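Local coordinates for methylmalonyl-CoA carboxyltransferase 12S subunit (Propionibacterium freudenreichii, PDB 1ON3), which catalyses the transfer of the carboxyl group of methylmalonyl-CoA to the biotin of the 1.3S subunit, and forms the hexameric core of transcarboxylase, at the interface of chains A and B. Numbering follows the deposited sequence. Chains: chain A/B, Methylmalonyl-CoA carboxyltransferase 12S subunit.

Contact 1: the interface of chains A and B. Residues chain A 518-520; chain B 166, 190, 355-356, 359-360.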
loop_
_atom_site.group_PDB
_atom_site.type_symbol
_atom_site.label_atom_id
_atom_site.label_comp_id
_atom_site.label_asym_id
_atom_site.label_seq_id
_atom_site.Cartn_x
_atom_site.Cartn_y
_atom_site.Cartn_z
ATOM N N HIS A 518 12.509 -11.713 -2.183
ATOM C CA HIS A 518 13.210 -12.012 -3.423
ATOM C C HIS A 518 13.089 -13.510 -3.660
ATOM O O HIS A 518 12.779 -14.268 -2.739
ATOM C CB HIS A 518 14.697 -11.618 -3.332
ATOM C CG HIS A 518 15.409 -12.182 -2.135
ATOM N ND1 HIS A 518 15.700 -13.523 -1.996
ATOM C CD2 HIS A 518 15.856 -11.583 -1.006
ATOM C CE1 HIS A 518 16.293 -13.726 -0.832
ATOM N NE2 HIS A 518 16.397 -12.564 -0.211
ATOM N N GLY A 519 13.316 -13.928 -4.898
ATOM C CA GLY A 519 13.267 -15.340 -5.205
ATOM C C GLY A 519 14.626 -15.888 -4.814
ATOM O O GLY A 519 15.442 -15.175 -4.229
ATOM N N ASN A 520 14.882 -17.149 -5.118
ATOM C CA ASN A 520 16.168 -17.727 -4.778
ATOM C C ASN A 520 16.935 -18.001 -6.073
ATOM O O ASN A 520 16.850 -19.064 -6.669
ATOM C CB ASN A 520 15.952 -18.974 -3.911
ATOM C CG ASN A 520 15.271 -18.632 -2.574
ATOM O OD1 ASN A 520 15.528 -17.568 -1.993
ATOM N ND2 ASN A 520 14.407 -19.529 -2.082
ATOM N N GLY B 166 10.997 -18.530 -3.146
ATOM C CA GLY B 166 11.016 -17.508 -2.108
ATOM C C GLY B 166 9.650 -17.196 -1.499
ATOM O O GLY B 166 9.524 -16.277 -0.672
ATOM N N ASP B 190 14.347 -25.234 -3.917
ATOM C CA ASP B 190 15.319 -24.763 -2.928
ATOM C C ASP B 190 16.336 -25.812 -2.485
ATOM O O ASP B 190 17.496 -25.488 -2.237
ATOM C CB ASP B 190 14.600 -24.222 -1.705
ATOM C CG ASP B 190 13.665 -23.084 -2.047
ATOM O OD1 ASP B 190 12.476 -23.167 -1.691
ATOM O OD2 ASP B 190 14.130 -22.110 -2.673
ATOM N N ASN B 355 20.904 -16.514 1.086
ATOM C CA ASN B 355 19.766 -15.981 0.353
ATOM C C ASN B 355 18.483 -16.720 0.731
ATOM O O ASN B 355 17.448 -16.093 0.960
ATOM C CB ASN B 355 20.003 -16.094 -1.148
ATOM C CG ASN B 355 19.453 -14.907 -1.903
ATOM O OD1 ASN B 355 19.763 -13.757 -1.581
ATOM N ND2 ASN B 355 18.636 -15.174 -2.913
ATOM N N PHE B 356 18.557 -18.044 0.799
ATOM C CA PHE B 356 17.392 -18.846 1.153
ATOM C C PHE B 356 16.888 -18.531 2.548
ATOM O O PHE B 356 15.685 -18.396 2.756
ATOM C CB PHE B 356 17.691 -20.347 1.083
ATOM C CG PHE B 356 16.548 -21.199 1.583
ATOM C CD1 PHE B 356 15.538 -21.613 0.721
ATOM C CD2 PHE B 356 16.438 -21.507 2.940
ATOM C CE1 PHE B 356 14.428 -22.317 1.202
ATOM C CE2 PHE B 356 15.337 -22.206 3.432
ATOM C CZ PHE B 356 14.329 -22.612 2.562
ATOM N N SER B 359 15.006 -15.232 2.555
ATOM C CA SER B 359 13.693 -15.327 1.913
ATOM C C SER B 359 12.638 -15.911 2.843
ATOM O O SER B 359 11.460 -15.570 2.730
ATOM C CB SER B 359 13.772 -16.172 0.639
ATOM O OG SER B 359 14.002 -17.532 0.946
ATOM N N PHE B 360 13.056 -16.796 3.748
ATOM C CA PHE B 360 12.110 -17.425 4.664
ATOM C C PHE B 360 12.216 -17.060 6.132
ATOM O O PHE B 360 11.820 -17.844 7.003
ATOM C CB PHE B 360 12.136 -18.943 4.490
ATOM C CG PHE B 360 11.531 -19.391 3.197
ATOM C CD1 PHE B 360 12.335 -19.771 2.132
ATOM C CD2 PHE B 360 10.147 -19.333 3.012
ATOM C CE1 PHE B 360 11.772 -20.081 0.895
ATOM C CE2 PHE B 360 9.574 -19.637 1.780
ATOM C CZ PHE B 360 10.381 -20.009 0.720
HETATM O O HOH W 1 18.343 -14.033 -5.086
#
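This is a homodimeric, two-fold symmetric interface within the 12S hexamer, where the C-terminal tail of chain A lies on helix 344-359 of chain B and ties the two subunits together. A:Asn520 has the most surface hidden by the partner in this patch. Its amide ND2 donates to the carboxylate OD2 of B:Asp190 at 2.7 Å. OD2 of B:Asp190 lies close to the amide plane of A:Asn520, but is itself met from above the carboxylate plane, with the two planes 67° apart. CG of A:Asn520 stands beside the backbone N (chi1 -63°), which sends the amide toward the loop of B:Asp190. The hydroxyl OG of B:Ser359 donates to the carbonyl O of B:Phe356 at 2.6 Å, so its contact with OD1 of A:Asn520 is at most weak. A:His518 lays its imidazole nearly parallel to the amide of B:Asn355, with 17° between the planes. CE1 of A:His518 points edge-on at the carbonyl O of B:Asn355, 3.2 Å away. Within the tail, ND1 of A:His518 donates to the carbonyl O of A:Gly519 at 2.8 Å, which probably helps fix the ring's rotation. A water also joins that carbonyl to ND2 of B:Asn355. The site pins the C-terminal tail onto the neighbouring subunit.

Contact 2: the interface of chains A and B. Residues chain A 373-375, 380, 384-385; chain B 201-203, 208, 221.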
loop_
_atom_site.group_PDB
_atom_site.type_symbol
_atom_site.label_atom_id
_atom_site.label_comp_id
_atom_site.label_asym_id
_atom_site.label_seq_id
_atom_site.Cartn_x
_atom_site.Cartn_y
_atom_site.Cartn_z
ATOM N N PHE A 373 22.282 -27.556 -25.061
ATOM C CA PHE A 373 23.431 -27.170 -24.256
ATOM C C PHE A 373 24.670 -27.943 -24.724
ATOM O O PHE A 373 24.546 -29.015 -25.319
ATOM C CB PHE A 373 23.160 -27.435 -22.773
ATOM C CG PHE A 373 22.235 -26.421 -22.151
ATOM C CD1 PHE A 373 20.858 -26.572 -22.241
ATOM C CD2 PHE A 373 22.750 -25.264 -21.563
ATOM C CE1 PHE A 373 20.000 -25.581 -21.764
ATOM C CE2 PHE A 373 21.899 -24.264 -21.082
ATOM C CZ PHE A 373 20.527 -24.426 -21.186
ATOM N N LEU A 374 25.852 -27.392 -24.462
ATOM C CA LEU A 374 27.105 -28.020 -24.877
ATOM C C LEU A 374 27.359 -29.365 -24.217
ATOM O O LEU A 374 27.512 -29.442 -22.992
ATOM C CB LEU A 374 28.291 -27.109 -24.567
ATOM C CG LEU A 374 29.667 -27.609 -25.038
ATOM C CD1 LEU A 374 29.689 -27.687 -26.563
ATOM C CD2 LEU A 374 30.757 -26.681 -24.548
ATOM N N PRO A 375 27.407 -30.447 -25.020
ATOM C CA PRO A 375 27.662 -31.776 -24.456
ATOM C C PRO A 375 29.124 -31.821 -24.036
ATOM O O PRO A 375 30.010 -31.446 -24.804
ATOM C CB PRO A 375 27.376 -32.713 -25.626
ATOM C CG PRO A 375 26.374 -31.954 -26.439
ATOM C CD PRO A 375 26.946 -30.557 -26.414
ATOM N N GLU A 380 28.901 -30.866 -17.272
ATOM C CA GLU A 380 28.115 -31.467 -16.197
ATOM C C GLU A 380 28.844 -31.289 -14.866
ATOM O O GLU A 380 28.236 -30.914 -13.865
ATOM C CB GLU A 380 27.869 -32.956 -16.472
ATOM C CG GLU A 380 27.175 -33.226 -17.809
ATOM C CD GLU A 380 25.751 -32.681 -17.863
ATOM O OE1 GLU A 380 25.263 -32.422 -18.987
ATOM O OE2 GLU A 380 25.120 -32.527 -16.790
ATOM N N ILE A 384 26.407 -27.256 -14.916
ATOM C CA ILE A 384 25.569 -26.641 -15.935
ATOM C C ILE A 384 24.119 -26.660 -15.460
ATOM O O ILE A 384 23.320 -25.816 -15.863
ATOM C CB ILE A 384 25.669 -27.384 -17.302
ATOM C CG1 ILE A 384 24.751 -26.718 -18.336
ATOM C CG2 ILE A 384 25.288 -28.857 -17.149
ATOM C CD1 ILE A 384 25.130 -25.276 -18.659
ATOM N N ILE A 385 23.777 -27.620 -14.600
ATOM C CA ILE A 385 22.409 -27.702 -14.106
ATOM C C ILE A 385 22.062 -26.421 -13.354
ATOM O O ILE A 385 21.051 -25.797 -13.638
ATOM C CB ILE A 385 22.195 -28.934 -13.181
ATOM C CG1 ILE A 385 22.137 -30.213 -14.028
ATOM C CG2 ILE A 385 20.901 -28.783 -12.377
ATOM C CD1 ILE A 385 21.990 -31.498 -13.218
ATOM N N PHE B 201 21.430 -35.222 -15.096
ATOM C CA PHE B 201 22.367 -34.557 -15.994
ATOM C C PHE B 201 21.616 -33.874 -17.129
ATOM O O PHE B 201 20.508 -34.286 -17.483
ATOM C CB PHE B 201 23.378 -35.582 -16.564
ATOM C CG PHE B 201 22.757 -36.895 -16.970
ATOM C CD1 PHE B 201 21.865 -36.962 -18.037
ATOM C CD2 PHE B 201 23.058 -38.067 -16.271
ATOM C CE1 PHE B 201 21.273 -38.174 -18.408
ATOM C CE2 PHE B 201 22.476 -39.285 -16.631
ATOM C CZ PHE B 201 21.581 -39.343 -17.701
ATOM N N ILE B 202 22.218 -32.826 -17.691
ATOM C CA ILE B 202 21.605 -32.099 -18.802
ATOM C C ILE B 202 21.766 -32.880 -20.106
ATOM O O ILE B 202 20.826 -32.999 -20.896
ATOM C CB ILE B 202 22.238 -30.688 -18.953
ATOM C CG1 ILE B 202 21.963 -29.869 -17.689
ATOM C CG2 ILE B 202 21.668 -29.975 -20.177
ATOM C CD1 ILE B 202 20.506 -29.918 -17.212
ATOM N N THR B 203 22.968 -33.411 -20.318
ATOM C CA THR B 203 23.280 -34.209 -21.498
ATOM C C THR B 203 23.700 -35.599 -21.003
ATOM O O THR B 203 24.577 -35.715 -20.141
ATOM C CB THR B 203 24.450 -33.598 -22.306
ATOM O OG1 THR B 203 24.143 -32.242 -22.646
ATOM C CG2 THR B 203 24.676 -34.386 -23.597
ATOM N N ILE B 208 26.899 -37.498 -25.105
ATOM C CA ILE B 208 28.245 -37.030 -24.791
ATOM C C ILE B 208 29.317 -37.856 -25.530
ATOM O O ILE B 208 30.300 -37.307 -26.050
ATOM C CB ILE B 208 28.502 -37.091 -23.271
ATOM C CG1 ILE B 208 27.817 -35.903 -22.578
ATOM C CG2 ILE B 208 29.986 -37.088 -22.992
ATOM C CD1 ILE B 208 28.072 -35.830 -21.078
ATOM N N LEU B 221 29.011 -39.801 -14.488
ATOM C CA LEU B 221 28.555 -38.511 -14.995
ATOM C C LEU B 221 27.627 -37.759 -14.033
ATOM O O LEU B 221 27.931 -36.629 -13.622
ATOM C CB LEU B 221 27.846 -38.704 -16.339
ATOM C CG LEU B 221 27.314 -37.440 -17.026
ATOM C CD1 LEU B 221 28.479 -36.545 -17.422
ATOM C CD2 LEU B 221 26.492 -37.825 -18.246
HETATM O O HOH W 2 22.955 -31.324 -25.028
HETATM O O HOH W 3 24.982 -30.266 -20.927
#
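The loop 373-375, helix 377-381 and the start of helix 384-397 of chain A meet the loop 201-203 of chain B, with helices 205-212 and 218-222 behind it. Both surfaces belong to the carboxyltransferase fold: the C-terminal domain of chain A faces the N-terminal domain of chain B. The carboxylate of A:Glu380 takes two consecutive backbone N-H groups. OE1 of A:Glu380 accepts from N of B:Thr203 at 2.8 Å, and OE2 of A:Glu380 from N of B:Ile202 at 3.1 Å. The first donor comes from above the carboxylate plane; the second is on the syn side, 26° out of it. The chain of A:Glu380 bends at chi2 (-66°), bringing the carboxylate to the loop while CG packs on the methyl CD1 of B:Leu221 at 3.6 Å. B:Ile202 packs among A:Ile384, A:Ile385 and A:Phe373. CG1 of B:Ile202 meets CG2 of A:Ile384 at 3.5 Å, the two side chains crossing near a right angle. Its tip CD1 touches CG1 of A:Ile385, and its CG2 branch faces CB of A:Phe373. The hydroxyl OG1 of B:Thr203 contacts two waters, each at 2.8 Å. One leads to the carbonyl O of A:Phe373, the other to OE1 of A:Glu380. The methyl CG2 of B:Thr203 rests against CB of A:Pro375, 3.8 Å away. Ile202 and Thr203 also line the methylmalonic acid pocket seen in this structure, so this contact borders a ligand site.

Contact 3: the interface of chains A and B. Residues chain A 348, 386-387, 390, 521, 523; chain B 348, 386-387, 390, 522-523.
The C-terminal carboxylate oxygen O of B:Cys523 is gripped from both chains. The ammonium NZ of A:Lys390 hydrogen-bonds to O of B:Cys523 across the interface at 2.9 Å. NZ of B:Lys390 reaches O of B:Cys523 from above the carboxylate plane at 2.7 Å. A water brings it to OD2 of A:Asp348. The twin oxygen, O of A:Cys523, likewise takes NZ of B:Lys390 at 2.6 Å. The two lysines, extended beyond CG, come tip to tip, NZ of A:Lys390 3.5 Å from NZ of B:Lys390; the terminal and Asp348 carboxylates probably offset the repulsion. A:Asp348 splits its carboxylate. OD1 of A:Asp348 takes NZ of A:Lys390 on the syn side at 2.7 Å. OD2 of A:Asp348 makes a long salt bridge to NH1 of B:Arg386 at 3.4 Å, with only a weak hydrogen bond. That NH1 also donates to OXT of B:Cys523, close to the guanidinium plane. An alanine in place of A:Asp348 would probably leave NZ of A:Lys390 leaning on the terminal carboxylates for its charge mates, and B:Arg386 without its salt-bridge partner across the interface. SG of B:Cys523 meets the ring edge of A:Phe521 in plane. The site locks both C-termini into a shared charge network, holding the subunits together.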
loop_
_atom_site.group_PDB
_atom_site.type_symbol
_atom_site.label_atom_id
_atom_site.label_comp_id
_atom_site.label_asym_id
_atom_site.label_seq_id
_atom_site.Cartn_x
_atom_site.Cartn_y
_atom_site.Cartn_z
ATOM N N ASP A 348 25.659 -17.653 -17.601
ATOM C CA ASP A 348 25.913 -16.541 -16.694
ATOM C C ASP A 348 25.788 -15.197 -17.411
ATOM O O ASP A 348 25.195 -14.240 -16.890
ATOM C CB ASP A 348 27.320 -16.619 -16.104
ATOM C CG ASP A 348 27.459 -17.684 -15.032
ATOM O OD1 ASP A 348 26.464 -17.997 -14.339
ATOM O OD2 ASP A 348 28.589 -18.186 -14.876
ATOM N N ARG A 386 22.900 -26.009 -12.412
ATOM C CA ARG A 386 22.592 -24.792 -11.674
ATOM C C ARG A 386 22.914 -23.502 -12.433
ATOM O O ARG A 386 22.340 -22.450 -12.126
ATOM C CB ARG A 386 23.292 -24.788 -10.313
ATOM C CG ARG A 386 24.801 -24.856 -10.389
ATOM C CD ARG A 386 25.384 -25.255 -9.038
ATOM N NE ARG A 386 26.810 -25.543 -9.137
ATOM C CZ ARG A 386 27.766 -24.624 -9.078
ATOM N NH1 ARG A 386 27.450 -23.344 -8.909
ATOM N NH2 ARG A 386 29.038 -24.986 -9.199
ATOM N N HIS A 387 23.816 -23.571 -13.415
ATOM C CA HIS A 387 24.159 -22.380 -14.202
ATOM C C HIS A 387 23.115 -22.110 -15.282
ATOM O O HIS A 387 22.700 -20.971 -15.485
ATOM C CB HIS A 387 25.540 -22.520 -14.868
ATOM C CG HIS A 387 26.690 -22.346 -13.925
ATOM N ND1 HIS A 387 27.122 -23.349 -13.085
ATOM C CD2 HIS A 387 27.459 -21.266 -13.645
ATOM C CE1 HIS A 387 28.104 -22.895 -12.326
ATOM N NE2 HIS A 387 28.328 -21.631 -12.645
ATOM N N LYS A 390 19.928 -20.387 -14.260
ATOM C CA LYS A 390 19.949 -18.932 -14.126
ATOM C C LYS A 390 19.201 -18.225 -15.244
ATOM O O LYS A 390 18.587 -17.178 -15.016
ATOM C CB LYS A 390 21.390 -18.405 -14.079
ATOM C CG LYS A 390 22.167 -18.852 -12.861
ATOM C CD LYS A 390 23.591 -18.313 -12.868
ATOM C CE LYS A 390 24.449 -19.064 -11.849
ATOM N NZ LYS A 390 25.837 -18.520 -11.754
ATOM N N PHE A 521 17.664 -16.981 -6.509
ATOM C CA PHE A 521 18.442 -17.022 -7.743
ATOM C C PHE A 521 19.556 -18.071 -7.690
ATOM O O PHE A 521 20.362 -18.080 -6.759
ATOM C CB PHE A 521 19.037 -15.634 -7.999
ATOM C CG PHE A 521 19.754 -15.516 -9.305
ATOM C CD1 PHE A 521 21.106 -15.202 -9.343
ATOM C CD2 PHE A 521 19.073 -15.690 -10.504
ATOM C CE1 PHE A 521 21.771 -15.057 -10.556
ATOM C CE2 PHE A 521 19.733 -15.546 -11.725
ATOM C CZ PHE A 521 21.079 -15.229 -11.747
ATOM N N CYS A 523 22.949 -20.039 -7.808
ATOM C CA CYS A 523 24.322 -19.587 -7.648
ATOM C C CYS A 523 25.270 -20.452 -8.479
ATOM O O CYS A 523 26.146 -19.866 -9.140
ATOM C CB CYS A 523 24.717 -19.624 -6.175
ATOM S SG CYS A 523 23.841 -18.400 -5.179
ATOM O OXT CYS A 523 25.124 -21.695 -8.463
ATOM N N ASP B 348 29.678 -19.781 -3.468
ATOM C CA ASP B 348 28.380 -20.187 -3.983
ATOM C C ASP B 348 27.535 -20.880 -2.909
ATOM O O ASP B 348 26.332 -20.605 -2.756
ATOM C CB ASP B 348 28.547 -21.147 -5.156
ATOM C CG ASP B 348 28.866 -20.438 -6.454
ATOM O OD1 ASP B 348 28.604 -19.224 -6.542
ATOM O OD2 ASP B 348 29.359 -21.100 -7.395
ATOM N N ARG B 386 33.624 -12.367 -9.150
ATOM C CA ARG B 386 32.171 -12.352 -9.240
ATOM C C ARG B 386 31.494 -13.392 -8.331
ATOM O O ARG B 386 30.415 -13.130 -7.790
ATOM C CB ARG B 386 31.727 -12.517 -10.701
ATOM C CG ARG B 386 32.237 -13.765 -11.391
ATOM C CD ARG B 386 32.062 -13.659 -12.891
ATOM N NE ARG B 386 32.668 -14.793 -13.589
ATOM C CZ ARG B 386 32.082 -15.973 -13.774
ATOM N NH1 ARG B 386 30.848 -16.190 -13.320
ATOM N NH2 ARG B 386 32.741 -16.948 -14.400
ATOM N N HIS B 387 32.124 -14.549 -8.135
ATOM C CA HIS B 387 31.530 -15.582 -7.275
ATOM C C HIS B 387 31.626 -15.125 -5.800
ATOM O O HIS B 387 30.683 -15.289 -5.016
ATOM C CB HIS B 387 32.217 -16.965 -7.473
ATOM C CG HIS B 387 31.785 -17.723 -8.710
ATOM N ND1 HIS B 387 32.331 -17.500 -9.958
ATOM C CD2 HIS B 387 30.897 -18.738 -8.872
ATOM C CE1 HIS B 387 31.801 -18.343 -10.833
ATOM N NE2 HIS B 387 30.924 -19.110 -10.204
ATOM N N LYS B 390 29.040 -12.678 -4.479
ATOM C CA LYS B 390 27.746 -13.245 -4.113
ATOM C C LYS B 390 27.517 -13.252 -2.602
ATOM O O LYS B 390 26.400 -13.031 -2.147
ATOM C CB LYS B 390 27.608 -14.663 -4.668
ATOM C CG LYS B 390 27.613 -14.738 -6.190
ATOM C CD LYS B 390 27.475 -16.175 -6.683
ATOM C CE LYS B 390 27.703 -16.254 -8.177
ATOM N NZ LYS B 390 27.429 -17.606 -8.766
ATOM N N PRO B 522 25.161 -11.079 -8.378
ATOM C CA PRO B 522 26.256 -11.571 -9.229
ATOM C C PRO B 522 26.021 -12.979 -9.787
ATOM O O PRO B 522 25.423 -13.831 -9.126
ATOM C CB PRO B 522 27.460 -11.510 -8.294
ATOM C CG PRO B 522 27.128 -10.319 -7.403
ATOM C CD PRO B 522 25.671 -10.592 -7.085
ATOM N N CYS B 523 26.488 -13.218 -11.010
ATOM C CA CYS B 523 26.340 -14.522 -11.639
ATOM C C CYS B 523 27.672 -15.259 -11.671
ATOM O O CYS B 523 27.705 -16.408 -11.180
ATOM C CB CYS B 523 25.794 -14.375 -13.061
ATOM S SG CYS B 523 24.048 -13.884 -13.098
ATOM O OXT CYS B 523 28.652 -14.679 -12.186
HETATM O O HOH W 4 24.785 -16.783 -9.479
HETATM O O HOH W 5 28.833 -18.491 -12.413
HETATM O O HOH W 6 30.992 -23.156 -8.282
#

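All three contacts belong to one two-fold interface, so each recurs with the chains exchanged. Centre to centre, contact 1 and contact 3 are about 14 Å apart, contact 2 and contact 3 about 18 Å, and contact 1 and contact 2 about 26 Å. The C-terminal tail and helix 344-359 serve both contact 1 and contact 3. Helix 384-397 links contact 2 to contact 3, its first residues packing in one and the residues just after carrying charges in the other. By these distances contact 3 lies between the other two, and the tail and helices could couple the dimer axis to the substrate-pocket loop of contact 2.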